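Local coordinates for extracellular solute-binding protein, family 7 (Colwellia psychrerythraea, PDB 4PET), which binds pyruvate together with a calcium ion, probably as the periplasmic solute-binding component of a TRAP transporter, at residues M51-R62 against L257-A268. Numbering follows the deposited sequence.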
HETATM    1  N   MSE A  51       6.313 -16.419   0.409  1.00 20.58           N
HETATM    2  CA  MSE A  51       5.001 -17.049   0.388  1.00 14.34           C
HETATM    3  C   MSE A  51       5.159 -18.508   0.808  1.00 19.18           C
HETATM    4  O   MSE A  51       4.519 -18.980   1.757  1.00 16.35           O
HETATM    5  CB  MSE A  51       4.371 -16.894  -0.990  1.00 16.63           C
HETATM    6  CG  MSE A  51       2.952 -17.469  -1.106  1.00 18.62           C
HETATM    7 SE   MSE A  51       2.949 -19.438  -1.358  0.85 17.50          SE
HETATM    8  CE  MSE A  51       3.882 -19.599  -3.077  1.00 18.34           C
ATOM      9  N   ALA A  52       6.070 -19.209   0.148  1.00 20.51           N
ATOM     10  CA  ALA A  52       6.322 -20.609   0.443  1.00 21.73           C
ATOM     11  C   ALA A  52       6.746 -20.866   1.880  1.00 18.49           C
ATOM     12  O   ALA A  52       6.391 -21.898   2.460  1.00 18.06           O
ATOM     13  CB  ALA A  52       7.392 -21.146  -0.492  1.00 27.88           C
ATOM     14  N   LYS A  53       7.564 -19.982   2.443  1.00 17.20           N
ATOM     15  CA  LYS A  53       8.007 -20.159   3.814  1.00 16.14           C
ATOM     16  C   LYS A  53       6.826 -19.969   4.766  1.00 18.87           C
ATOM     17  O   LYS A  53       6.633 -20.754   5.682  1.00 20.93           O
ATOM     18  CB  LYS A  53       9.153 -19.179   4.155  1.00 14.94           C
ATOM     19  CG  LYS A  53       9.678 -19.369   5.552  1.00 29.56           C
ATOM     20  CD  LYS A  53      11.012 -18.657   5.728  1.00 34.85           C
ATOM     21  CE  LYS A  53      11.586 -18.832   7.130  1.00 38.93           C
ATOM     22  NZ  LYS A  53      12.858 -18.057   7.254  1.00 52.21           N
HETATM   23  N   MSE A  54       6.020 -18.943   4.525  1.00 20.16           N
HETATM   24  CA  MSE A  54       4.879 -18.665   5.382  1.00 16.40           C
HETATM   25  C   MSE A  54       3.923 -19.849   5.372  1.00 19.43           C
HETATM   26  O   MSE A  54       3.376 -20.202   6.402  1.00 21.25           O
HETATM   27  CB  MSE A  54       4.115 -17.442   4.877  1.00 19.62           C
HETATM   28  CG  MSE A  54       4.749 -16.165   5.188  1.00 28.38           C
HETATM   29 SE   MSE A  54       3.523 -14.824   4.672  0.82 29.53          SE
HETATM   30  CE  MSE A  54       4.095 -14.415   2.924  1.00 27.73           C
ATOM     31  N   VAL A  55       3.712 -20.448   4.192  1.00 21.51           N
ATOM     32  CA  VAL A  55       2.826 -21.593   4.063  1.00 18.07           C
ATOM     33  C   VAL A  55       3.373 -22.815   4.823  1.00 17.68           C
ATOM     34  O   VAL A  55       2.652 -23.487   5.551  1.00 22.74           O
ATOM     35  CB  VAL A  55       2.581 -21.978   2.594  1.00 20.81           C
ATOM     36  CG1 VAL A  55       1.885 -23.329   2.526  1.00 18.62           C
ATOM     37  CG2 VAL A  55       1.761 -20.915   1.884  1.00 18.72           C
ATOM     38  N   LYS A  56       4.654 -23.096   4.657  1.00 16.99           N
ATOM     39  CA  LYS A  56       5.287 -24.193   5.355  1.00 18.68           C
ATOM     40  C   LYS A  56       5.168 -24.045   6.863  1.00 23.40           C
ATOM     41  O   LYS A  56       4.761 -24.985   7.562  1.00 21.24           O
ATOM     42  CB  LYS A  56       6.759 -24.287   4.930  1.00 21.10           C
ATOM     43  CG  LYS A  56       7.553 -25.443   5.569  1.00 29.56           C
ATOM     44  CD  LYS A  56       8.968 -25.506   4.992  1.00 37.68           C
ATOM     45  CE  LYS A  56       9.700 -26.775   5.440  1.00 45.82           C
ATOM     46  NZ  LYS A  56       9.998 -26.750   6.891  1.00 53.61           N
ATOM     47  N   GLU A  57       5.470 -22.851   7.363  1.00 19.27           N
ATOM     48  CA  GLU A  57       5.428 -22.612   8.806  1.00 17.25           C
ATOM     49  C   GLU A  57       4.006 -22.628   9.384  1.00 17.31           C
ATOM     50  O   GLU A  57       3.745 -23.288  10.382  1.00 22.35           O
ATOM     51  CB  GLU A  57       6.125 -21.274   9.109  1.00 20.63           C
ATOM     52  CG  GLU A  57       7.620 -21.348   8.809  1.00 27.21           C
ATOM     53  CD  GLU A  57       8.365 -20.025   8.951  1.00 39.39           C
ATOM     54  OE1 GLU A  57       7.733 -18.955   8.909  1.00 38.27           O
ATOM     55  OE2 GLU A  57       9.602 -20.070   9.083  1.00 49.77           O
HETATM   56  N   MSE A  58       3.105 -21.906   8.731  1.00 20.12           N
HETATM   57  CA  MSE A  58       1.711 -21.851   9.127  1.00 21.95           C
HETATM   58  C   MSE A  58       1.068 -23.226   9.060  1.00 26.78           C
HETATM   59  O   MSE A  58       0.243 -23.525   9.905  1.00 20.01           O
HETATM   60  CB  MSE A  58       0.933 -20.894   8.227  1.00 18.80           C
HETATM   61  CG  MSE A  58       1.233 -19.435   8.523  1.00 22.66           C
HETATM   62 SE   MSE A  58      -0.069 -18.244   7.799  0.84 26.86          SE
HETATM   63  CE  MSE A  58       0.552 -18.226   5.971  1.00 23.44           C
ATOM     64  N   SER A  59       1.450 -24.060   8.075  1.00 17.28           N
ATOM     65  CA  SER A  59       0.876 -25.423   7.955  1.00 18.04           C
ATOM     66  C   SER A  59       1.575 -26.505   8.777  1.00 19.15           C
ATOM     67  O   SER A  59       1.203 -27.691   8.711  1.00 23.46           O
ATOM     68  CB  SER A  59       0.830 -25.846   6.473  1.00 18.59           C
ATOM     69  OG  SER A  59       2.117 -26.086   5.951  1.00 22.03           O
ATOM     70  N   ASN A  60       2.592 -26.120   9.539  1.00 19.32           N
ATOM     71  CA  ASN A  60       3.448 -27.075  10.221  1.00 22.13           C
ATOM     72  C   ASN A  60       3.924 -28.190   9.286  1.00 20.81           C
ATOM     73  O   ASN A  60       3.907 -29.356   9.675  1.00 26.20           O
ATOM     74  CB  ASN A  60       2.716 -27.714  11.392  1.00 22.95           C
ATOM     75  CG  ASN A  60       3.642 -28.427  12.350  1.00 34.59           C
ATOM     76  OD1 ASN A  60       4.845 -28.188  12.383  1.00 42.72           O
ATOM     77  ND2 ASN A  60       3.071 -29.301  13.161  1.00 38.76           N
ATOM     78  N   GLY A  61       4.282 -27.828   8.060  1.00 24.55           N
ATOM     79  CA  GLY A  61       4.814 -28.767   7.079  1.00 28.05           C
ATOM     80  C   GLY A  61       3.797 -29.556   6.264  1.00 29.90           C
ATOM     81  O   GLY A  61       4.168 -30.381   5.423  1.00 29.70           O
ATOM     82  N   ARG A  62       2.512 -29.333   6.507  1.00 20.46           N
ATOM     83  CA  ARG A  62       1.465 -30.067   5.777  1.00 23.53           C
ATOM     84  C   ARG A  62       1.317 -29.605   4.336  1.00 25.58           C
ATOM     85  O   ARG A  62       0.884 -30.374   3.477  1.00 22.81           O
ATOM     86  CB  ARG A  62       0.111 -29.941   6.463  1.00 20.94           C
ATOM     87  CG  ARG A  62       0.000 -30.681   7.778  1.00 22.08           C
ATOM     88  CD  ARG A  62      -1.373 -30.423   8.384  1.00 34.85           C
ATOM     89  NE  ARG A  62      -1.478 -29.049   8.865  1.00 34.68           N
ATOM     90  CZ  ARG A  62      -2.612 -28.354   8.929  1.00 33.96           C
ATOM     91  NH1 ARG A  62      -3.746 -28.896   8.524  1.00 24.93           N
ATOM     92  NH2 ARG A  62      -2.607 -27.107   9.386  1.00 34.84           N
ATOM     93  N   LEU A 257      -5.894 -25.461   4.919  1.00 18.59           N
ATOM     94  CA  LEU A 257      -4.717 -25.222   4.075  1.00 16.61           C
ATOM     95  C   LEU A 257      -5.065 -24.307   2.901  1.00 18.29           C
ATOM     96  O   LEU A 257      -4.241 -23.496   2.497  1.00 18.57           O
ATOM     97  CB  LEU A 257      -4.078 -26.527   3.603  1.00 17.72           C
ATOM     98  CG  LEU A 257      -3.567 -27.487   4.656  1.00 22.81           C
ATOM     99  CD1 LEU A 257      -2.924 -28.731   3.963  1.00 24.19           C
ATOM    100  CD2 LEU A 257      -2.568 -26.775   5.579  1.00 23.70           C
ATOM    101  N   GLN A 258      -6.288 -24.398   2.379  1.00 17.28           N
ATOM    102  CA  GLN A 258      -6.721 -23.431   1.369  1.00 15.98           C
ATOM    103  C   GLN A 258      -6.593 -21.995   1.881  1.00 16.55           C
ATOM    104  O   GLN A 258      -6.136 -21.087   1.156  1.00 16.56           O
ATOM    105  CB  GLN A 258      -8.164 -23.670   0.961  1.00 16.51           C
ATOM    106  CG  GLN A 258      -8.382 -24.984   0.226  1.00 20.73           C
ATOM    107  CD  GLN A 258      -9.833 -25.225  -0.160  1.00 26.79           C
ATOM    108  OE1 GLN A 258     -10.732 -24.499   0.263  1.00 25.36           O
ATOM    109  NE2 GLN A 258     -10.070 -26.269  -0.949  1.00 21.09           N
ATOM    110  N   LYS A 259      -7.063 -21.761   3.100  1.00 21.39           N
ATOM    111  CA  LYS A 259      -7.021 -20.411   3.651  1.00 22.98           C
ATOM    112  C   LYS A 259      -5.580 -19.963   3.911  1.00 25.41           C
ATOM    113  O   LYS A 259      -5.219 -18.801   3.684  1.00 19.10           O
ATOM    114  CB  LYS A 259      -7.836 -20.335   4.950  1.00 18.71           C
ATOM    115  CG  LYS A 259      -8.066 -18.929   5.414  1.00 25.01           C
ATOM    116  CD  LYS A 259      -9.001 -18.226   4.444  1.00 25.87           C
ATOM    117  CE  LYS A 259      -9.099 -16.747   4.761  1.00 34.02           C
ATOM    118  NZ  LYS A 259     -10.101 -16.012   3.929  1.00 36.89           N
ATOM    119  N   ILE A 260      -4.767 -20.888   4.401  1.00 20.54           N
ATOM    120  CA  ILE A 260      -3.377 -20.579   4.700  1.00 19.23           C
ATOM    121  C   ILE A 260      -2.693 -20.102   3.409  1.00 15.41           C
ATOM    122  O   ILE A 260      -1.984 -19.113   3.396  1.00 17.77           O
ATOM    123  CB  ILE A 260      -2.678 -21.806   5.319  1.00 26.37           C
ATOM    124  CG1 ILE A 260      -3.069 -21.902   6.795  1.00 18.23           C
ATOM    125  CG2 ILE A 260      -1.142 -21.738   5.170  1.00 21.01           C
ATOM    126  CD1 ILE A 260      -2.494 -23.067   7.548  1.00 23.74           C
ATOM    127  N   LEU A 261      -2.948 -20.833   2.322  1.00 16.72           N
ATOM    128  CA  LEU A 261      -2.390 -20.526   1.037  1.00 16.52           C
ATOM    129  C   LEU A 261      -2.840 -19.134   0.614  1.00 14.19           C
ATOM    130  O   LEU A 261      -2.007 -18.294   0.288  1.00 17.48           O
ATOM    131  CB  LEU A 261      -2.799 -21.603   0.023  1.00 16.91           C
ATOM    132  CG  LEU A 261      -2.300 -21.379  -1.409  1.00 22.58           C
ATOM    133  CD1 LEU A 261      -0.768 -21.550  -1.476  1.00 25.35           C
ATOM    134  CD2 LEU A 261      -2.992 -22.294  -2.381  1.00 22.09           C
ATOM    135  N   THR A 262      -4.143 -18.857   0.611  1.00 15.16           N
ATOM    136  CA  THR A 262      -4.605 -17.561   0.094  1.00 13.85           C
ATOM    137  C   THR A 262      -4.168 -16.384   0.965  1.00 15.33           C
ATOM    138  O   THR A 262      -3.820 -15.309   0.452  1.00 16.46           O
ATOM    139  CB  THR A 262      -6.133 -17.549  -0.141  1.00 21.63           C
ATOM    140  OG1 THR A 262      -6.801 -17.835   1.078  1.00 22.89           O
ATOM    141  CG2 THR A 262      -6.497 -18.605  -1.116  1.00 24.09           C
ATOM    142  N   VAL A 263      -4.137 -16.573   2.286  1.00 17.96           N
ATOM    143  CA  VAL A 263      -3.647 -15.491   3.146  1.00 15.93           C
ATOM    144  C   VAL A 263      -2.123 -15.311   2.946  1.00 20.85           C
ATOM    145  O   VAL A 263      -1.632 -14.174   2.924  1.00 15.80           O
ATOM    146  CB  VAL A 263      -4.017 -15.693   4.642  1.00 20.01           C
ATOM    147  CG1 VAL A 263      -3.376 -14.603   5.511  1.00 22.81           C
ATOM    148  CG2 VAL A 263      -5.566 -15.639   4.864  1.00 15.42           C
ATOM    149  N   ALA A 264      -1.367 -16.410   2.787  1.00 20.14           N
ATOM    150  CA  ALA A 264       0.098 -16.271   2.539  1.00 18.15           C
ATOM    151  C   ALA A 264       0.362 -15.479   1.261  1.00 19.83           C
ATOM    152  O   ALA A 264       1.280 -14.659   1.220  1.00 18.70           O
ATOM    153  CB  ALA A 264       0.789 -17.619   2.463  1.00 17.06           C
HETATM  154  N   MSE A 265      -0.432 -15.714   0.211  1.00 18.34           N
HETATM  155  CA  MSE A 265      -0.215 -15.025  -1.055  1.00 18.32           C
HETATM  156  C   MSE A 265      -0.553 -13.543  -0.891  1.00 17.91           C
HETATM  157  O   MSE A 265       0.150 -12.685  -1.423  1.00 18.85           O
HETATM  158  CB  MSE A 265      -1.039 -15.634  -2.206  1.00 19.83           C
HETATM  159  CG  MSE A 265      -0.614 -17.009  -2.639  1.00 19.29           C
HETATM  160 SE   MSE A 265      -1.636 -17.596  -4.165  0.91 14.52          SE
HETATM  161  CE  MSE A 265      -3.341 -17.849  -3.297  1.00 22.78           C
ATOM    162  N   LYS A 266      -1.628 -13.238  -0.166  1.00 17.12           N
ATOM    163  CA  LYS A 266      -1.971 -11.832   0.094  1.00 16.47           C
ATOM    164  C   LYS A 266      -0.849 -11.081   0.864  1.00 12.98           C
ATOM    165  O   LYS A 266      -0.436  -9.981   0.492  1.00 13.33           O
ATOM    166  CB  LYS A 266      -3.294 -11.745   0.861  1.00 20.39           C
ATOM    167  CG  LYS A 266      -3.540 -10.371   1.473  1.00 18.51           C
ATOM    168  CD  LYS A 266      -4.910 -10.324   2.093  1.00 20.79           C
ATOM    169  CE  LYS A 266      -6.007 -10.384   1.057  1.00 25.88           C
ATOM    170  NZ  LYS A 266      -7.354 -10.295   1.703  1.00 27.78           N
ATOM    171  N   ALA A 267      -0.396 -11.683   1.956  1.00 14.82           N
ATOM    172  CA  ALA A 267       0.660 -11.092   2.773  1.00 16.35           C
ATOM    173  C   ALA A 267       1.934 -10.930   1.961  1.00 19.46           C
ATOM    174  O   ALA A 267       2.538  -9.864   1.986  1.00 16.86           O
ATOM    175  CB  ALA A 267       0.917 -11.953   3.982  1.00 13.64           C
ATOM    176  N   ALA A 268       2.332 -11.967   1.211  1.00 16.85           N
ATOM    177  CA  ALA A 268       3.581 -11.878   0.427  1.00 17.62           C
ATOM    178  C   ALA A 268       3.460 -10.790  -0.615  1.00 17.72           C
ATOM    179  O   ALA A 268       4.407 -10.097  -0.900  1.00 15.15           O
ATOM    180  CB  ALA A 268       3.933 -13.247  -0.250  1.00 20.61           C
TER
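R62 meets L257 where helix 44-58 has just ended. Its CB lies 4.1 Å from L257 CD1; the chain then bends at chi3 (-71°), which lays one face of the guanidinium against L257 CD2, which sits over its centre, 3.7 Å from CZ. NE donates to S59 O at 3.0 Å, tilted from the carbonyl plane on the face opposite R62 N, while NH1 forms a salt bridge with D256 and NH2 also lies against L257 CD2. Shortened to an alanine here, the residue would probably leave D256 without its charged mate, S59 O with one donor fewer and the L257 methyl uncovered. S59 CB touches that same methyl. The 51-58 and 257-268 helix segments run roughly antiparallel at 144°, packed knobs-into-holes beside the mixed five-stranded sheet of this solute-binding fold, whose strands 63-68 and 29-35 receive V55 and L261. A264 is one knob, its CB set among M51, M54, V55 and M58 and tight against V55 CG2 at 3.5 Å. Selenomethionine M51 is the reciprocal knob: with CG anti to the backbone N (chi1 -177°), it runs alongside M265, CG to CG 3.9 Å. Selenomethionine M58 rests CB on I260 CG2 (3.8 Å); across the dimer M58 packs on K259 of the second subunit, and I260 on M58 of that subunit.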